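Local coordinates for protein halocarboxylic acid dehalogenase DehI (Pseudomonas putida, PDB 3BJX) that probably hydrolyses the carbon-halogen bond of alpha-halocarboxylic acids, as a group I haloacid dehalogenase, at residues A[101-110]-A[211-222]. Sequence-based numbering, arbitrary orientation.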
ATOM      1  N   LEU A 101       9.492 -25.313 -16.853  1.00 24.92           N
ATOM      2  CA  LEU A 101      10.665 -24.559 -16.366  1.00 25.06           C
ATOM      3  C   LEU A 101      11.957 -25.379 -16.180  1.00 25.15           C
ATOM      4  O   LEU A 101      13.054 -24.863 -16.375  1.00 25.05           O
ATOM      5  CB  LEU A 101      10.331 -23.802 -15.072  1.00 23.63           C
ATOM      6  CG  LEU A 101      11.355 -22.820 -14.502  1.00 22.74           C
ATOM      7  CD1 LEU A 101      11.895 -21.828 -15.561  1.00 21.44           C
ATOM      8  CD2 LEU A 101      10.730 -22.074 -13.334  1.00 23.24           C
ATOM      9  N   LYS A 102      11.816 -26.643 -15.803  1.00 26.08           N
ATOM     10  CA  LYS A 102      12.951 -27.540 -15.666  1.00 27.79           C
ATOM     11  C   LYS A 102      13.681 -27.759 -16.999  1.00 26.67           C
ATOM     12  O   LYS A 102      14.879 -27.529 -17.080  1.00 26.63           O
ATOM     13  CB  LYS A 102      12.471 -28.853 -15.068  1.00 31.00           C
ATOM     14  CG  LYS A 102      13.543 -29.888 -14.843  1.00 35.40           C
ATOM     15  CD  LYS A 102      12.928 -31.190 -14.319  1.00 38.69           C
ATOM     16  CE  LYS A 102      11.751 -30.905 -13.369  1.00 40.04           C
ATOM     17  NZ  LYS A 102      11.814 -31.774 -12.167  1.00 42.24           N
ATOM     18  N   GLU A 103      12.958 -28.190 -18.036  1.00 26.89           N
ATOM     19  CA  GLU A 103      13.521 -28.308 -19.402  1.00 27.57           C
ATOM     20  C   GLU A 103      14.126 -26.988 -19.920  1.00 26.74           C
ATOM     21  O   GLU A 103      15.126 -26.990 -20.639  1.00 27.44           O
ATOM     22  CB  GLU A 103      12.470 -28.824 -20.402  1.00 29.27           C
ATOM     23  CG  GLU A 103      12.030 -30.302 -20.248  1.00 30.61           C
ATOM     24  CD  GLU A 103      13.192 -31.324 -20.327  1.00 33.08           C
ATOM     25  OE1 GLU A 103      14.221 -31.082 -21.025  1.00 32.86           O
ATOM     26  OE2 GLU A 103      13.061 -32.392 -19.681  1.00 34.71           O
ATOM     27  N   ARG A 104      13.501 -25.868 -19.553  1.00 24.72           N
ATOM     28  CA  ARG A 104      14.014 -24.529 -19.842  1.00 21.76           C
ATOM     29  C   ARG A 104      15.363 -24.259 -19.202  1.00 20.63           C
ATOM     30  O   ARG A 104      16.235 -23.639 -19.812  1.00 20.80           O
ATOM     31  CB  ARG A 104      12.995 -23.457 -19.396  1.00 21.12           C
ATOM     32  CG  ARG A 104      13.483 -22.006 -19.545  1.00 18.17           C
ATOM     33  CD  ARG A 104      13.731 -21.664 -21.017  1.00 17.50           C
ATOM     34  NE  ARG A 104      14.369 -20.365 -21.250  1.00 14.88           N
ATOM     35  CZ  ARG A 104      15.663 -20.176 -21.491  1.00 16.77           C
ATOM     36  NH1 ARG A 104      16.499 -21.206 -21.519  1.00 16.65           N
ATOM     37  NH2 ARG A 104      16.130 -18.939 -21.705  1.00 17.70           N
ATOM     38  N   LEU A 105      15.517 -24.683 -17.954  1.00 20.64           N
ATOM     39  CA  LEU A 105      16.763 -24.491 -17.234  1.00 20.08           C
ATOM     40  C   LEU A 105      17.835 -25.443 -17.754  1.00 21.13           C
ATOM     41  O   LEU A 105      18.997 -25.071 -17.826  1.00 20.83           O
ATOM     42  CB  LEU A 105      16.549 -24.615 -15.712  1.00 20.36           C
ATOM     43  CG  LEU A 105      15.705 -23.465 -15.113  1.00 18.88           C
ATOM     44  CD1 LEU A 105      15.328 -23.763 -13.672  1.00 17.66           C
ATOM     45  CD2 LEU A 105      16.376 -22.085 -15.261  1.00 15.43           C
ATOM     46  N   TYR A 106      17.440 -26.648 -18.165  1.00 22.50           N
ATOM     47  CA  TYR A 106      18.327 -27.516 -18.932  1.00 23.47           C
ATOM     48  C   TYR A 106      18.890 -26.780 -20.138  1.00 24.04           C
ATOM     49  O   TYR A 106      20.102 -26.756 -20.346  1.00 23.78           O
ATOM     50  CB  TYR A 106      17.587 -28.758 -19.434  1.00 25.61           C
ATOM     51  CG  TYR A 106      17.282 -29.799 -18.379  1.00 26.03           C
ATOM     52  CD1 TYR A 106      18.060 -29.923 -17.229  1.00 25.24           C
ATOM     53  CD2 TYR A 106      16.255 -30.703 -18.573  1.00 26.72           C
ATOM     54  CE1 TYR A 106      17.783 -30.906 -16.281  1.00 26.94           C
ATOM     55  CE2 TYR A 106      15.968 -31.691 -17.634  1.00 27.75           C
ATOM     56  CZ  TYR A 106      16.727 -31.792 -16.496  1.00 26.79           C
ATOM     57  OH  TYR A 106      16.403 -32.776 -15.578  1.00 26.82           O
ATOM     58  N   ALA A 107      17.990 -26.196 -20.933  1.00 23.87           N
ATOM     59  CA  ALA A 107      18.344 -25.466 -22.138  1.00 23.35           C
ATOM     60  C   ALA A 107      19.275 -24.298 -21.835  1.00 24.06           C
ATOM     61  O   ALA A 107      20.093 -23.911 -22.676  1.00 24.86           O
ATOM     62  CB  ALA A 107      17.091 -24.986 -22.840  1.00 22.88           C
ATOM     63  N   ALA A 108      19.153 -23.735 -20.636  1.00 23.59           N
ATOM     64  CA  ALA A 108      20.112 -22.737 -20.175  1.00 23.70           C
ATOM     65  C   ALA A 108      21.324 -23.430 -19.540  1.00 25.19           C
ATOM     66  O   ALA A 108      22.307 -22.772 -19.207  1.00 23.85           O
ATOM     67  CB  ALA A 108      19.443 -21.779 -19.198  1.00 21.99           C
ATOM     68  N   GLY A 109      21.244 -24.770 -19.485  1.00 28.01           N
ATOM     69  CA  GLY A 109      21.940 -25.710 -18.554  1.00 31.29           C
ATOM     70  C   GLY A 109      22.975 -25.221 -17.570  1.00 32.39           C
ATOM     71  O   GLY A 109      24.075 -24.878 -17.999  1.00 33.09           O
ATOM     72  N   PHE A 110      22.734 -25.225 -16.253  1.00 33.13           N
ATOM     73  CA  PHE A 110      21.799 -26.014 -15.402  1.00 32.36           C
ATOM     74  C   PHE A 110      21.555 -27.527 -15.562  1.00 33.09           C
ATOM     75  O   PHE A 110      20.862 -27.994 -16.470  1.00 32.54           O
ATOM     76  CB  PHE A 110      20.541 -25.227 -15.003  1.00 30.36           C
ATOM     77  CG  PHE A 110      20.809 -23.768 -14.752  1.00 30.06           C
ATOM     78  CD1 PHE A 110      21.525 -23.363 -13.633  1.00 29.59           C
ATOM     79  CD2 PHE A 110      20.366 -22.798 -15.656  1.00 29.11           C
ATOM     80  CE1 PHE A 110      21.792 -22.020 -13.412  1.00 29.24           C
ATOM     81  CE2 PHE A 110      20.629 -21.465 -15.444  1.00 28.19           C
ATOM     82  CZ  PHE A 110      21.344 -21.069 -14.321  1.00 29.21           C
ATOM     83  N   TRP A 211      21.958 -16.961  -8.872  1.00 16.37           N
ATOM     84  CA  TRP A 211      22.078 -17.488 -10.226  1.00 16.24           C
ATOM     85  C   TRP A 211      21.396 -16.469 -11.117  1.00 16.61           C
ATOM     86  O   TRP A 211      20.214 -16.631 -11.451  1.00 18.38           O
ATOM     87  CB  TRP A 211      21.439 -18.873 -10.326  1.00 16.63           C
ATOM     88  CG  TRP A 211      21.967 -19.799  -9.304  1.00 16.94           C
ATOM     89  CD1 TRP A 211      23.136 -20.474  -9.358  1.00 18.27           C
ATOM     90  CD2 TRP A 211      21.365 -20.122  -8.037  1.00 17.86           C
ATOM     91  NE1 TRP A 211      23.304 -21.222  -8.215  1.00 19.70           N
ATOM     92  CE2 TRP A 211      22.230 -21.021  -7.387  1.00 18.68           C
ATOM     93  CE3 TRP A 211      20.170 -19.746  -7.399  1.00 17.53           C
ATOM     94  CZ2 TRP A 211      21.950 -21.556  -6.125  1.00 17.28           C
ATOM     95  CZ3 TRP A 211      19.892 -20.283  -6.148  1.00 18.45           C
ATOM     96  CH2 TRP A 211      20.793 -21.168  -5.517  1.00 17.30           C
ATOM     97  N   PRO A 212      22.130 -15.395 -11.481  1.00 16.26           N
ATOM     98  CA  PRO A 212      21.569 -14.289 -12.260  1.00 16.58           C
ATOM     99  C   PRO A 212      20.752 -14.700 -13.471  1.00 15.47           C
ATOM    100  O   PRO A 212      19.784 -14.041 -13.763  1.00 19.03           O
ATOM    101  CB  PRO A 212      22.812 -13.487 -12.684  1.00 15.12           C
ATOM    102  CG  PRO A 212      23.755 -13.702 -11.575  1.00 14.55           C
ATOM    103  CD  PRO A 212      23.563 -15.156 -11.191  1.00 15.43           C
ATOM    104  N   LYS A 213      21.120 -15.774 -14.153  1.00 16.70           N
ATOM    105  CA  LYS A 213      20.403 -16.210 -15.357  1.00 17.19           C
ATOM    106  C   LYS A 213      19.080 -16.902 -15.015  1.00 16.63           C
ATOM    107  O   LYS A 213      18.136 -16.843 -15.806  1.00 19.40           O
ATOM    108  CB  LYS A 213      21.301 -17.120 -16.223  1.00 17.49           C
ATOM    109  CG  LYS A 213      20.706 -17.478 -17.608  1.00 17.98           C
ATOM    110  CD  LYS A 213      21.427 -18.675 -18.236  1.00 18.86           C
ATOM    111  CE  LYS A 213      21.281 -18.678 -19.779  1.00 19.84           C
ATOM    112  NZ  LYS A 213      22.285 -19.565 -20.493  1.00 20.90           N
ATOM    113  N   VAL A 214      19.014 -17.561 -13.857  1.00 16.55           N
ATOM    114  CA  VAL A 214      17.769 -18.128 -13.335  1.00 16.66           C
ATOM    115  C   VAL A 214      16.767 -16.990 -13.064  1.00 16.92           C
ATOM    116  O   VAL A 214      15.580 -17.068 -13.450  1.00 18.25           O
ATOM    117  CB  VAL A 214      18.011 -18.948 -12.013  1.00 17.28           C
ATOM    118  CG1 VAL A 214      16.703 -19.214 -11.274  1.00 16.05           C
ATOM    119  CG2 VAL A 214      18.726 -20.259 -12.302  1.00 17.02           C
ATOM    120  N   LEU A 215      17.260 -15.935 -12.419  1.00 15.45           N
ATOM    121  CA  LEU A 215      16.456 -14.777 -12.079  1.00 15.39           C
ATOM    122  C   LEU A 215      15.952 -14.094 -13.353  1.00 17.07           C
ATOM    123  O   LEU A 215      14.775 -13.698 -13.431  1.00 15.68           O
ATOM    124  CB  LEU A 215      17.235 -13.791 -11.209  1.00 14.53           C
ATOM    125  CG  LEU A 215      16.506 -12.483 -10.825  1.00 13.09           C
ATOM    126  CD1 LEU A 215      15.145 -12.725 -10.165  1.00 12.00           C
ATOM    127  CD2 LEU A 215      17.378 -11.653  -9.934  1.00 12.43           C
ATOM    128  N   GLN A 216      16.824 -13.985 -14.352  1.00 17.59           N
ATOM    129  CA  GLN A 216      16.423 -13.423 -15.632  1.00 20.05           C
ATOM    130  C   GLN A 216      15.280 -14.202 -16.300  1.00 19.76           C
ATOM    131  O   GLN A 216      14.266 -13.617 -16.670  1.00 21.71           O
ATOM    132  CB  GLN A 216      17.627 -13.326 -16.555  1.00 22.23           C
ATOM    133  CG  GLN A 216      17.278 -12.797 -17.927  1.00 25.98           C
ATOM    134  CD  GLN A 216      18.431 -12.079 -18.575  1.00 28.32           C
ATOM    135  OE1 GLN A 216      19.549 -12.606 -18.654  1.00 30.23           O
ATOM    136  NE2 GLN A 216      18.173 -10.863 -19.048  1.00 28.96           N
ATOM    137  N   ILE A 217      15.461 -15.514 -16.452  1.00 19.73           N
ATOM    138  CA  ILE A 217      14.482 -16.417 -17.062  1.00 17.17           C
ATOM    139  C   ILE A 217      13.147 -16.400 -16.327  1.00 18.80           C
ATOM    140  O   ILE A 217      12.089 -16.272 -16.955  1.00 16.67           O
ATOM    141  CB  ILE A 217      15.036 -17.874 -17.124  1.00 16.87           C
ATOM    142  CG1 ILE A 217      16.184 -17.967 -18.133  1.00 15.70           C
ATOM    143  CG2 ILE A 217      13.948 -18.889 -17.456  1.00 13.73           C
ATOM    144  CD1 ILE A 217      16.839 -19.325 -18.182  1.00 16.98           C
ATOM    145  N   VAL A 218      13.185 -16.508 -14.994  1.00 18.67           N
ATOM    146  CA  VAL A 218      11.929 -16.507 -14.222  1.00 18.09           C
ATOM    147  C   VAL A 218      11.239 -15.139 -14.241  1.00 19.08           C
ATOM    148  O   VAL A 218      10.005 -15.070 -14.207  1.00 20.10           O
ATOM    149  CB  VAL A 218      12.084 -17.097 -12.777  1.00 17.57           C
ATOM    150  CG1 VAL A 218      12.769 -18.485 -12.827  1.00 15.56           C
ATOM    151  CG2 VAL A 218      12.820 -16.127 -11.835  1.00 13.44           C
ATOM    152  N   THR A 219      12.025 -14.063 -14.341  1.00 20.11           N
ATOM    153  CA  THR A 219      11.469 -12.707 -14.454  1.00 20.75           C
ATOM    154  C   THR A 219      10.816 -12.496 -15.818  1.00 21.89           C
ATOM    155  O   THR A 219       9.617 -12.186 -15.887  1.00 23.84           O
ATOM    156  CB  THR A 219      12.534 -11.581 -14.166  1.00 20.64           C
ATOM    157  OG1 THR A 219      12.977 -11.652 -12.802  1.00 19.98           O
ATOM    158  CG2 THR A 219      11.980 -10.177 -14.448  1.00 19.41           C
ATOM    159  N   ASP A 220      11.594 -12.675 -16.891  1.00 22.09           N
ATOM    160  CA  ASP A 220      11.167 -12.260 -18.252  1.00 23.58           C
ATOM    161  C   ASP A 220      10.270 -13.270 -18.960  1.00 21.95           C
ATOM    162  O   ASP A 220       9.501 -12.915 -19.860  1.00 22.52           O
ATOM    163  CB  ASP A 220      12.375 -11.939 -19.163  1.00 24.53           C
ATOM    164  CG  ASP A 220      13.170 -10.717 -18.700  1.00 27.02           C
ATOM    165  OD1 ASP A 220      12.666  -9.914 -17.882  1.00 28.20           O
ATOM    166  OD2 ASP A 220      14.311 -10.553 -19.170  1.00 27.90           O
ATOM    167  N   GLU A 221      10.382 -14.524 -18.558  1.00 20.71           N
ATOM    168  CA  GLU A 221       9.734 -15.610 -19.266  1.00 20.65           C
ATOM    169  C   GLU A 221       8.638 -16.279 -18.446  1.00 21.04           C
ATOM    170  O   GLU A 221       7.664 -16.821 -19.015  1.00 23.35           O
ATOM    171  CB  GLU A 221      10.769 -16.659 -19.706  1.00 19.35           C
ATOM    172  CG  GLU A 221      12.062 -16.084 -20.288  1.00 18.98           C
ATOM    173  CD  GLU A 221      13.024 -17.173 -20.751  1.00 20.97           C
ATOM    174  OE1 GLU A 221      12.553 -18.316 -20.975  1.00 22.72           O
ATOM    175  OE2 GLU A 221      14.244 -16.903 -20.892  1.00 20.59           O
ATOM    176  N   VAL A 222       8.801 -16.271 -17.125  1.00 18.83           N
ATOM    177  CA  VAL A 222       7.813 -16.879 -16.234  1.00 18.65           C
ATOM    178  C   VAL A 222       6.882 -15.809 -15.638  1.00 18.45           C
ATOM    179  O   VAL A 222       5.674 -15.925 -15.738  1.00 21.12           O
ATOM    180  CB  VAL A 222       8.462 -17.807 -15.112  1.00 18.42           C
ATOM    181  CG1 VAL A 222       7.387 -18.505 -14.259  1.00 17.52           C
ATOM    182  CG2 VAL A 222       9.399 -18.855 -15.718  1.00 18.89           C
TER
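Apolar packing of two helices, centred on Ile217 and bordered by the Arg104-Glu221 salt bridge, joins helix 101-107 to helix 212-223 at the periphery of this all-helical protein, with its centre about 22 Å from the centre of the chain. The short helix 101-107 and the helical segment 212-222 are steeply inclined, with 134° between their N-to-C directions and their axes 11.2 Å apart. Arg104 grips the Glu221 carboxylate side-on: NE reaches OE1 at 2.8 Å in a nearly straight bond (169°), while NH2 donates to OE2. Both oxygens use their syn lone pairs, and the two flat groups are almost coplanar. A bend at chi2 (64°) brings the guanidinium edge to the Glu221 carboxylate and one face to Ile217, whose CD1 methyl sits over the centre of that face, 3.6 Å from Arg104 CZ. With an alanine here, the Glu221 carboxylate would probably lose both donors and Ile217 CD1 the flat face that covers it.

The same Ile217 CD1 also meets Ala108 CB at 3.7 Å and Leu105 CD2, so one methyl joins three residues of the opposing segment. Deeper in, Leu101 spreads its two branches, CD1 against Ile217 and Val222 and CD2 against Val218. Beyond the end of helix 101-107, Phe110 turns one ring face to Val214 CG2, which sits toward the CZ end of the ring, 3.4 Å from Phe110 CZ. The extended Lys213 chain passes Ala108 CB and reaches Ala108 O in a weak bond.

Helix 112-143 lines this pair through Ile115, against Leu105, and Val118, against Val214. Ile294 of helix 267-299 touches Leu101, Val218 and Val222, while helix 183-195 packs on another side of 212-222, where Arg191 forms a salt bridge with Asp220.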